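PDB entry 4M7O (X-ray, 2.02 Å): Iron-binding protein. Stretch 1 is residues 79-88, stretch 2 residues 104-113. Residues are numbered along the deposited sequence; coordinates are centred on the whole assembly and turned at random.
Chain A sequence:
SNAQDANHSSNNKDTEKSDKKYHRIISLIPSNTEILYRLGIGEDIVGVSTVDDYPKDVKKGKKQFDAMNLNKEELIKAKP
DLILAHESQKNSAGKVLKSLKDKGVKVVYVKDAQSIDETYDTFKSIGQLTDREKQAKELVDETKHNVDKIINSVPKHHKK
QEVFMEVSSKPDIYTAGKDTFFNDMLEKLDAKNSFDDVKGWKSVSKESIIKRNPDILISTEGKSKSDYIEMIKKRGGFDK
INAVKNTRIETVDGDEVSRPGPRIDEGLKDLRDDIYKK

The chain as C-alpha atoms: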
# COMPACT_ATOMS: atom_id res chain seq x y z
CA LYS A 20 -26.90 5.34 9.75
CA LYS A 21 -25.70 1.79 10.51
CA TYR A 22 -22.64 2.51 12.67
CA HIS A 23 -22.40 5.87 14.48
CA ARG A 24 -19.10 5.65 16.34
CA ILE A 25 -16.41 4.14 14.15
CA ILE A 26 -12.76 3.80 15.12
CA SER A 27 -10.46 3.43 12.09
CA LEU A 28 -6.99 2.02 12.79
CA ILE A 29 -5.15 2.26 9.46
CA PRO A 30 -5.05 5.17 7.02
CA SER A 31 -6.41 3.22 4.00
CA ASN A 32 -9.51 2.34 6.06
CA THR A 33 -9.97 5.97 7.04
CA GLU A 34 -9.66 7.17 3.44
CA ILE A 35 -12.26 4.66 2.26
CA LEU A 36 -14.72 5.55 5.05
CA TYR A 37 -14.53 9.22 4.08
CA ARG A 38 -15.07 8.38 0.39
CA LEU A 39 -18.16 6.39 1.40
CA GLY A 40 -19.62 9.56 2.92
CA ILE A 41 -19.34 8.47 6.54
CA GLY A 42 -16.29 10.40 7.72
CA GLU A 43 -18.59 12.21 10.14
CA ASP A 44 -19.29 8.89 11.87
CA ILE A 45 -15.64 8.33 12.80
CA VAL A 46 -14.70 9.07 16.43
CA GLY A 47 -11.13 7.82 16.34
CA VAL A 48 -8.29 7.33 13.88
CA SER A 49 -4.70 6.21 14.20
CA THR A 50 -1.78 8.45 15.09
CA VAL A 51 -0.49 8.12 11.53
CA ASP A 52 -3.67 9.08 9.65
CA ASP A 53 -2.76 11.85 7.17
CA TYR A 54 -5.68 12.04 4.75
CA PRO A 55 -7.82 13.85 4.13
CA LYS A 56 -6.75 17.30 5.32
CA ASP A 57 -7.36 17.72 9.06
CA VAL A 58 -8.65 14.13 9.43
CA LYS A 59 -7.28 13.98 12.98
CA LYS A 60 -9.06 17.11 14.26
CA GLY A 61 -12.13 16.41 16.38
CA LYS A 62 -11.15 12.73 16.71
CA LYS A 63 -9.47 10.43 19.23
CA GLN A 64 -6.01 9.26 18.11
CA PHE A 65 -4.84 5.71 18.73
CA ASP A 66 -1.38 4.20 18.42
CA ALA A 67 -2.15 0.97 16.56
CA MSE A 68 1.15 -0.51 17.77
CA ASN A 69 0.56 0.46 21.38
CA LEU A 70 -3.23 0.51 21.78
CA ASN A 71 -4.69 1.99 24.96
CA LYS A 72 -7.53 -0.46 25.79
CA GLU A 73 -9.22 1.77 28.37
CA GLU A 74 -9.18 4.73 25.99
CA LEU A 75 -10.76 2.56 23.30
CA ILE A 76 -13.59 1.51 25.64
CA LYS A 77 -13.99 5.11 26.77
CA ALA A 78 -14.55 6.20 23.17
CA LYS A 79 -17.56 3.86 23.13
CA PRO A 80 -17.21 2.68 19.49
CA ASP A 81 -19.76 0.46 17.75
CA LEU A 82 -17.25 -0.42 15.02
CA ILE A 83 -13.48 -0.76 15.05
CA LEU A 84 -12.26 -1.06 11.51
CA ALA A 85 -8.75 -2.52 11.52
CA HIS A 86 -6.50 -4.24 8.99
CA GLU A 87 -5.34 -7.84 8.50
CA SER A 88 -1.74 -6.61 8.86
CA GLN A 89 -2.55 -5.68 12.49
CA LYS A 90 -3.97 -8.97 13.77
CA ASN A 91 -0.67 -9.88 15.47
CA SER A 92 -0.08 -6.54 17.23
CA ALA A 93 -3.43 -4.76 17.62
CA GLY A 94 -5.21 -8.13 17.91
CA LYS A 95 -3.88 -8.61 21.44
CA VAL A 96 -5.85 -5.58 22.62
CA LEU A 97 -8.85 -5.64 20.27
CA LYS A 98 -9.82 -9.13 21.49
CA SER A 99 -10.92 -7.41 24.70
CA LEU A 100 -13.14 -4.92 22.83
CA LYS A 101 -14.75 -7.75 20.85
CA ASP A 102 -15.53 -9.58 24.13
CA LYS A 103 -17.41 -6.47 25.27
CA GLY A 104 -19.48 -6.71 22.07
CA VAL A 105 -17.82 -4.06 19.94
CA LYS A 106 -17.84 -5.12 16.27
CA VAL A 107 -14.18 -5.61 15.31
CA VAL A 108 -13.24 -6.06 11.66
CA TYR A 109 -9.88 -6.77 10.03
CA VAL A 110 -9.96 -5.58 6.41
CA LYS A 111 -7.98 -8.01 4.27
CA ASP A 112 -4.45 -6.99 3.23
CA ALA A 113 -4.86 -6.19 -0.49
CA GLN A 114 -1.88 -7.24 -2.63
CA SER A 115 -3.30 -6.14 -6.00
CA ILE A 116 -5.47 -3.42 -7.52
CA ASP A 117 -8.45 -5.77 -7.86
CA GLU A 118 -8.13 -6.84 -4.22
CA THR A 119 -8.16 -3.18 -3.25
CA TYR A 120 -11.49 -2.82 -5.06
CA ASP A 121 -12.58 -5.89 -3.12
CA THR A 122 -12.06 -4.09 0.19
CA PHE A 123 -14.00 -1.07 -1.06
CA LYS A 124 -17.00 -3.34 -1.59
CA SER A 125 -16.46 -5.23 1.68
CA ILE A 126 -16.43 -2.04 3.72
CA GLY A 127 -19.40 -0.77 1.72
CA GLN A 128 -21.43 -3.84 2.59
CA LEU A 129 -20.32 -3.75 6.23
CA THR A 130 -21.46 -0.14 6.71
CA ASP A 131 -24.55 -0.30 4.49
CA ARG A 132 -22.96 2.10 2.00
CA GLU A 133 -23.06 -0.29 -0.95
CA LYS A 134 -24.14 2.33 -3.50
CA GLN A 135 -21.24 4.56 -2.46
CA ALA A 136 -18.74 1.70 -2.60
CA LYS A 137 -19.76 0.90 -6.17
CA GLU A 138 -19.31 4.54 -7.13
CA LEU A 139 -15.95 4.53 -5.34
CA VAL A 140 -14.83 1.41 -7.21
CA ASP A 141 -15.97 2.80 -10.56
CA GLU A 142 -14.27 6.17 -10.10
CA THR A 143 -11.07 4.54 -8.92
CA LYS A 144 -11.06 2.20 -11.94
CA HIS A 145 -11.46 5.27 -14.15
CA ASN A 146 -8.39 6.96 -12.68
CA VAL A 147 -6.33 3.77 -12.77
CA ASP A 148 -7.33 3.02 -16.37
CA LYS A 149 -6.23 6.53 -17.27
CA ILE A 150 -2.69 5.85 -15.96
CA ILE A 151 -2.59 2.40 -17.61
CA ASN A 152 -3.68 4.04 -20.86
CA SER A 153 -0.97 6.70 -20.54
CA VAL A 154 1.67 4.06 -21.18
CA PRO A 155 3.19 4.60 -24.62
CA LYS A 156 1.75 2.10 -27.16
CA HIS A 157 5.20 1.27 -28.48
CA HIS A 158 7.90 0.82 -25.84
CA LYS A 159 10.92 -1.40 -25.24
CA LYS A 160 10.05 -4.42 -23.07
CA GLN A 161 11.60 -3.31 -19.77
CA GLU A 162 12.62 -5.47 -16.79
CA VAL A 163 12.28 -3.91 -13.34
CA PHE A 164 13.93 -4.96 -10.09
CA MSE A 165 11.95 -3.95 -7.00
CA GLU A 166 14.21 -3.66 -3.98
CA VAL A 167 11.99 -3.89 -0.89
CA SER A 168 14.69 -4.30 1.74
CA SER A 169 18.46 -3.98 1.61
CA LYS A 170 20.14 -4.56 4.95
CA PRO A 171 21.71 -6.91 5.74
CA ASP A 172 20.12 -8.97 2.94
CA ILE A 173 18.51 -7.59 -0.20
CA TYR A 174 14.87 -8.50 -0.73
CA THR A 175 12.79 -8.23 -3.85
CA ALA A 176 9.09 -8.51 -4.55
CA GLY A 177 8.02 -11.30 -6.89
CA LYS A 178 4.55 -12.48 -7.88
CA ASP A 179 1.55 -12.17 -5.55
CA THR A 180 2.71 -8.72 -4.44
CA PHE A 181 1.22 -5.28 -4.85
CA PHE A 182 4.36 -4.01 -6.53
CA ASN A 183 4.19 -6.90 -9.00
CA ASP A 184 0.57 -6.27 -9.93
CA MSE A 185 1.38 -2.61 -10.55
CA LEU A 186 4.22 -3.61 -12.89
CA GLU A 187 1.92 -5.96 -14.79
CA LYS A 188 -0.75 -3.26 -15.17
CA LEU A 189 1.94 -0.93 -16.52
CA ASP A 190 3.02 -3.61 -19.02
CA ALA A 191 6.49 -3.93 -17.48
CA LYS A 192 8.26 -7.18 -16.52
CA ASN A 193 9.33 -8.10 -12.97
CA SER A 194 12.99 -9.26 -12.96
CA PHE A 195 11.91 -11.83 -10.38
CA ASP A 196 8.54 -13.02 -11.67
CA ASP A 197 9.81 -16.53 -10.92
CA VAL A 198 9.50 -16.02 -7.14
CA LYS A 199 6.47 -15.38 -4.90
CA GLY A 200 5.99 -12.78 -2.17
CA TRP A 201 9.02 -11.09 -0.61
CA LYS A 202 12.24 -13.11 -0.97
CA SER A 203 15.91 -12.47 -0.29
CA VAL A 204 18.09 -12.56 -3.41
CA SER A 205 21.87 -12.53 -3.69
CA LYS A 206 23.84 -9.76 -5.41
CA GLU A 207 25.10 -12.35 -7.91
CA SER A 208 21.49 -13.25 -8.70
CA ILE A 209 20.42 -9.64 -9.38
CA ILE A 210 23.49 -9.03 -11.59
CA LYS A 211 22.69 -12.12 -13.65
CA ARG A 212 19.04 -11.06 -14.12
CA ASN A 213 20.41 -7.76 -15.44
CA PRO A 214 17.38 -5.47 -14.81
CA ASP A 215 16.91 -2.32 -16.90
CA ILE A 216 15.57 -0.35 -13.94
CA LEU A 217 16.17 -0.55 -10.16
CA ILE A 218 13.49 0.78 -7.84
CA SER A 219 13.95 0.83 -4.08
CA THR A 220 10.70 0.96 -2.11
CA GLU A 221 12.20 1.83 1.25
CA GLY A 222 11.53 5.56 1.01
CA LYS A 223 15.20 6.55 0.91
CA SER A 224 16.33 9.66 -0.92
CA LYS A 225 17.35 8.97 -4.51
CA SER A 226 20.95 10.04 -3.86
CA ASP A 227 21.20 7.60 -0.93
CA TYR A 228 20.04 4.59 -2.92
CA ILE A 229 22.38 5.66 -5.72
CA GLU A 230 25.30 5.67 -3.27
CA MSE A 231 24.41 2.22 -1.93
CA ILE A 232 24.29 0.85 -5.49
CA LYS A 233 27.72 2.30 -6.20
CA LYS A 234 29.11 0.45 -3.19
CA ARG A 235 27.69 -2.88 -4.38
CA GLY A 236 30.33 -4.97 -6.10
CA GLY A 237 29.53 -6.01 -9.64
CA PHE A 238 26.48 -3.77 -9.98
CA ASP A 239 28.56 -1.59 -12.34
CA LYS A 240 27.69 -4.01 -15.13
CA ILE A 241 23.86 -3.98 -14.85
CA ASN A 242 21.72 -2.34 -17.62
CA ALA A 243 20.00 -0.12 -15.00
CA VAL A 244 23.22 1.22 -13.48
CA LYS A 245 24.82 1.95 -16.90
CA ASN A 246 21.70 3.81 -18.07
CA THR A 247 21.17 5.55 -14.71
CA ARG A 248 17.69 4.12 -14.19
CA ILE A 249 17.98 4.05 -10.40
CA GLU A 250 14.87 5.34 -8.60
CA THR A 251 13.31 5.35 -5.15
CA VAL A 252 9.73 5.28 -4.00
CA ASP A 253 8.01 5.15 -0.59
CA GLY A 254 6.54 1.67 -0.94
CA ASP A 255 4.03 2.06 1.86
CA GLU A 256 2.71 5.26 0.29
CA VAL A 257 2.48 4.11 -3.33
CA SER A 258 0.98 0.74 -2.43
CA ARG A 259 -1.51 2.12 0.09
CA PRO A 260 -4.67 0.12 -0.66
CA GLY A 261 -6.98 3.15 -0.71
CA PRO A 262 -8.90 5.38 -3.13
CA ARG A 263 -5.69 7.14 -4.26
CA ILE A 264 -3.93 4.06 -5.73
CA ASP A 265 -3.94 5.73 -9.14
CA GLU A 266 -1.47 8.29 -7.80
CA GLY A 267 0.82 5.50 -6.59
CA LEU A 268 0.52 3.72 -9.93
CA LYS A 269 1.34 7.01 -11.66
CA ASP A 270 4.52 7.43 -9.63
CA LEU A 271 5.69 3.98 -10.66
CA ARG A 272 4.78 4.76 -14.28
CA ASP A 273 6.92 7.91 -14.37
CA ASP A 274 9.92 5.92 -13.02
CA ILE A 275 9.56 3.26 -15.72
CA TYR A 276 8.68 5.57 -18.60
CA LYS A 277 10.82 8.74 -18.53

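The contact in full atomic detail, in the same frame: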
# COMPACT_ATOMS: atom_id res chain seq x y z
N LYS A 79 -16.29 4.53 23.37
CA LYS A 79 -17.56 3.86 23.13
C LYS A 79 -17.89 3.61 21.66
O LYS A 79 -18.97 3.98 21.20
CB LYS A 79 -18.71 4.65 23.78
CG LYS A 79 -18.71 4.60 25.31
CD LYS A 79 -19.87 5.39 25.86
N PRO A 80 -16.98 2.94 20.92
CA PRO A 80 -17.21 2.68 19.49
C PRO A 80 -18.21 1.55 19.27
O PRO A 80 -18.32 0.67 20.13
CB PRO A 80 -15.83 2.21 19.01
CG PRO A 80 -15.27 1.49 20.20
CD PRO A 80 -15.78 2.25 21.41
N ASP A 81 -18.93 1.59 18.16
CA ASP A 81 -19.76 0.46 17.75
C ASP A 81 -19.09 -0.31 16.61
O ASP A 81 -19.52 -1.41 16.25
CB ASP A 81 -21.18 0.91 17.37
CG ASP A 81 -21.19 2.08 16.39
OD1 ASP A 81 -20.13 2.40 15.80
OD2 ASP A 81 -22.27 2.68 16.20
N LEU A 82 -18.04 0.27 16.03
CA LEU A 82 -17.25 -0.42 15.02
C LEU A 82 -15.78 -0.04 15.13
O LEU A 82 -15.45 1.15 15.17
CB LEU A 82 -17.76 -0.10 13.61
CG LEU A 82 -16.91 -0.69 12.48
CD1 LEU A 82 -17.03 -2.20 12.47
CD2 LEU A 82 -17.32 -0.10 11.13
N ILE A 83 -14.91 -1.03 15.18
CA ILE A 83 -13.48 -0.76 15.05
C ILE A 83 -12.99 -1.42 13.78
O ILE A 83 -12.95 -2.65 13.66
CB ILE A 83 -12.66 -1.31 16.22
CG1 ILE A 83 -13.13 -0.71 17.54
CG2 ILE A 83 -11.17 -1.05 15.99
CD1 ILE A 83 -12.54 -1.39 18.74
N LEU A 84 -12.60 -0.58 12.82
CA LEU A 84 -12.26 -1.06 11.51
C LEU A 84 -10.74 -1.12 11.39
O LEU A 84 -10.08 -0.09 11.17
CB LEU A 84 -12.87 -0.13 10.45
CG LEU A 84 -12.78 -0.63 9.01
CD1 LEU A 84 -13.46 -1.97 8.88
CD2 LEU A 84 -13.40 0.40 8.06
N ALA A 85 -10.20 -2.33 11.54
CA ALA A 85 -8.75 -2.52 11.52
C ALA A 85 -8.33 -3.23 10.24
O ALA A 85 -9.13 -3.40 9.32
CB ALA A 85 -8.29 -3.31 12.75
N HIS A 86 -7.08 -3.67 10.20
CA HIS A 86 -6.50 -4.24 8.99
C HIS A 86 -5.90 -5.60 9.29
O HIS A 86 -5.40 -5.81 10.41
CB HIS A 86 -5.41 -3.30 8.50
CG HIS A 86 -5.07 -3.45 7.05
ND1 HIS A 86 -3.90 -4.02 6.62
CD2 HIS A 86 -5.74 -3.08 5.93
CE1 HIS A 86 -3.86 -4.01 5.30
NE2 HIS A 86 -4.97 -3.43 4.86
N GLU A 87 -5.93 -6.51 8.32
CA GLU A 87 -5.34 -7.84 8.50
C GLU A 87 -3.89 -7.74 8.96
O GLU A 87 -3.45 -8.55 9.77
CB GLU A 87 -5.44 -8.66 7.20
CG GLU A 87 -5.02 -10.12 7.35
CD GLU A 87 -4.97 -10.87 6.03
OE1 GLU A 87 -5.35 -10.29 4.98
OE2 GLU A 87 -4.54 -12.04 6.03
N SER A 88 -3.15 -6.75 8.48
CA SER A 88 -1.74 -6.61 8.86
C SER A 88 -1.52 -6.35 10.35
O SER A 88 -0.39 -6.45 10.84
CB SER A 88 -1.06 -5.50 8.04
OG SER A 88 -1.68 -4.25 8.26
N GLY A 104 -18.44 -6.83 23.08
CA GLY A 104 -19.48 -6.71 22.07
C GLY A 104 -19.29 -5.60 21.05
O GLY A 104 -20.22 -5.26 20.30
N VAL A 105 -18.11 -5.01 21.00
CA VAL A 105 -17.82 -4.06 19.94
C VAL A 105 -17.51 -4.86 18.68
O VAL A 105 -16.79 -5.85 18.73
CB VAL A 105 -16.64 -3.14 20.31
CG1 VAL A 105 -16.24 -2.29 19.13
CG2 VAL A 105 -17.00 -2.26 21.50
N LYS A 106 -18.09 -4.45 17.55
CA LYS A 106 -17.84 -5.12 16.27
C LYS A 106 -16.41 -4.79 15.82
O LYS A 106 -16.07 -3.63 15.64
CB LYS A 106 -18.86 -4.64 15.23
CG LYS A 106 -18.68 -5.19 13.82
CD LYS A 106 -19.13 -6.65 13.68
CE LYS A 106 -18.97 -7.13 12.23
NZ LYS A 106 -19.42 -8.54 12.04
N VAL A 107 -15.57 -5.82 15.70
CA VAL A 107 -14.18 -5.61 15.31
C VAL A 107 -13.89 -6.30 13.99
O VAL A 107 -14.04 -7.52 13.87
CB VAL A 107 -13.21 -6.15 16.37
CG1 VAL A 107 -11.77 -5.97 15.91
CG2 VAL A 107 -13.45 -5.46 17.71
N VAL A 108 -13.47 -5.53 12.99
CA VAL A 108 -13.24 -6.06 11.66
C VAL A 108 -11.82 -5.82 11.16
O VAL A 108 -11.30 -4.71 11.25
CB VAL A 108 -14.25 -5.49 10.64
CG1 VAL A 108 -13.92 -5.97 9.23
CG2 VAL A 108 -15.66 -5.91 11.03
N TYR A 109 -11.20 -6.87 10.63
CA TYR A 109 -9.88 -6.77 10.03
C TYR A 109 -9.97 -6.81 8.50
O TYR A 109 -10.12 -7.88 7.91
CB TYR A 109 -8.98 -7.91 10.52
CG TYR A 109 -8.74 -7.89 12.01
CD1 TYR A 109 -7.77 -7.06 12.56
CD2 TYR A 109 -9.49 -8.68 12.87
CE1 TYR A 109 -7.54 -7.03 13.92
CE2 TYR A 109 -9.27 -8.66 14.25
CZ TYR A 109 -8.29 -7.82 14.76
OH TYR A 109 -8.05 -7.77 16.11
N VAL A 110 -9.87 -5.64 7.87
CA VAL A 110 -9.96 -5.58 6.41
C VAL A 110 -8.77 -6.32 5.80
O VAL A 110 -7.62 -6.09 6.19
CB VAL A 110 -9.95 -4.13 5.92
CG1 VAL A 110 -10.10 -4.09 4.40
CG2 VAL A 110 -11.08 -3.34 6.59
N LYS A 111 -9.04 -7.20 4.84
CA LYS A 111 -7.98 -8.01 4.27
C LYS A 111 -6.86 -7.16 3.68
O LYS A 111 -7.10 -6.05 3.19
CB LYS A 111 -8.53 -9.01 3.25
CG LYS A 111 -8.46 -8.55 1.80
CD LYS A 111 -8.45 -9.73 0.84
N ASP A 112 -5.63 -7.66 3.77
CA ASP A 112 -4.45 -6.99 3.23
C ASP A 112 -4.41 -7.14 1.70
O ASP A 112 -4.02 -8.19 1.19
CB ASP A 112 -3.20 -7.62 3.84
CG ASP A 112 -1.93 -6.82 3.55
OD1 ASP A 112 -2.02 -5.67 3.09
OD2 ASP A 112 -0.84 -7.36 3.81
N ALA A 113 -4.81 -6.10 0.97
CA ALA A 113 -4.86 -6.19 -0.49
C ALA A 113 -3.46 -6.19 -1.10
O ALA A 113 -2.65 -5.31 -0.81
CB ALA A 113 -5.68 -5.06 -1.07
O HOH W 1 -5.99 -3.70 2.27

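What holds the two backbones together? Strand 82-86 and the strand ending at Val 110 run parallel as neighbours in a sheet, their axes 30° apart. In a parallel pair, alternate residues of one strand bond to residues flanking their partner on the other. Ile 83 N donates to Lys 106 O (2.9 Å) and Val 108 N to Ile 83 O (3.0 Å); Ala 85 N then reaches Val 108 O (2.6 Å), and Val 110 N reaches Ala 85 O (2.8 Å).

Why does Glu 87, beyond the strand, cover the most surface? Its backbone continues the ladder, Glu 87 N donating to Val 110 O at 2.8 Å. Its extended side chain then carries a carboxylate to the backbone of the other stretch, where Asp 112 N donates to Glu 87 OE1 (2.9 Å, nearly linear at 175°). One residue thus grips the second stretch on both sides of Lys 111.

How is His 86 held? Val 110 O lies over one face of its ring, while Asp 112 OD1 sits at the edge, 3.3 Å from His 86 CE1. The two ring nitrogens have separate partners: His 86 ND1 shares a hydrogen bond with Ser 88 OG (2.8 Å), and His 86 NE2 bonds a water (2.8 Å). That water donates to Lys 111 O and accepts from Ala 113 N, linking the imidazole to the backbone after the second strand.

What does Val 110 add besides its backbone bonds? Its side chain shares a sheet face with Leu 84 and His 86, and Val 110 CG2 packs 3.6 Å from Leu 84 CD1, an apolar contact between buried residues. On the other face, Ala 85 CB meets Tyr 109 CD1 at 3.8 Å, and Ile 83 CD1 reaches back to Val 105 CG1, also at 3.8 Å.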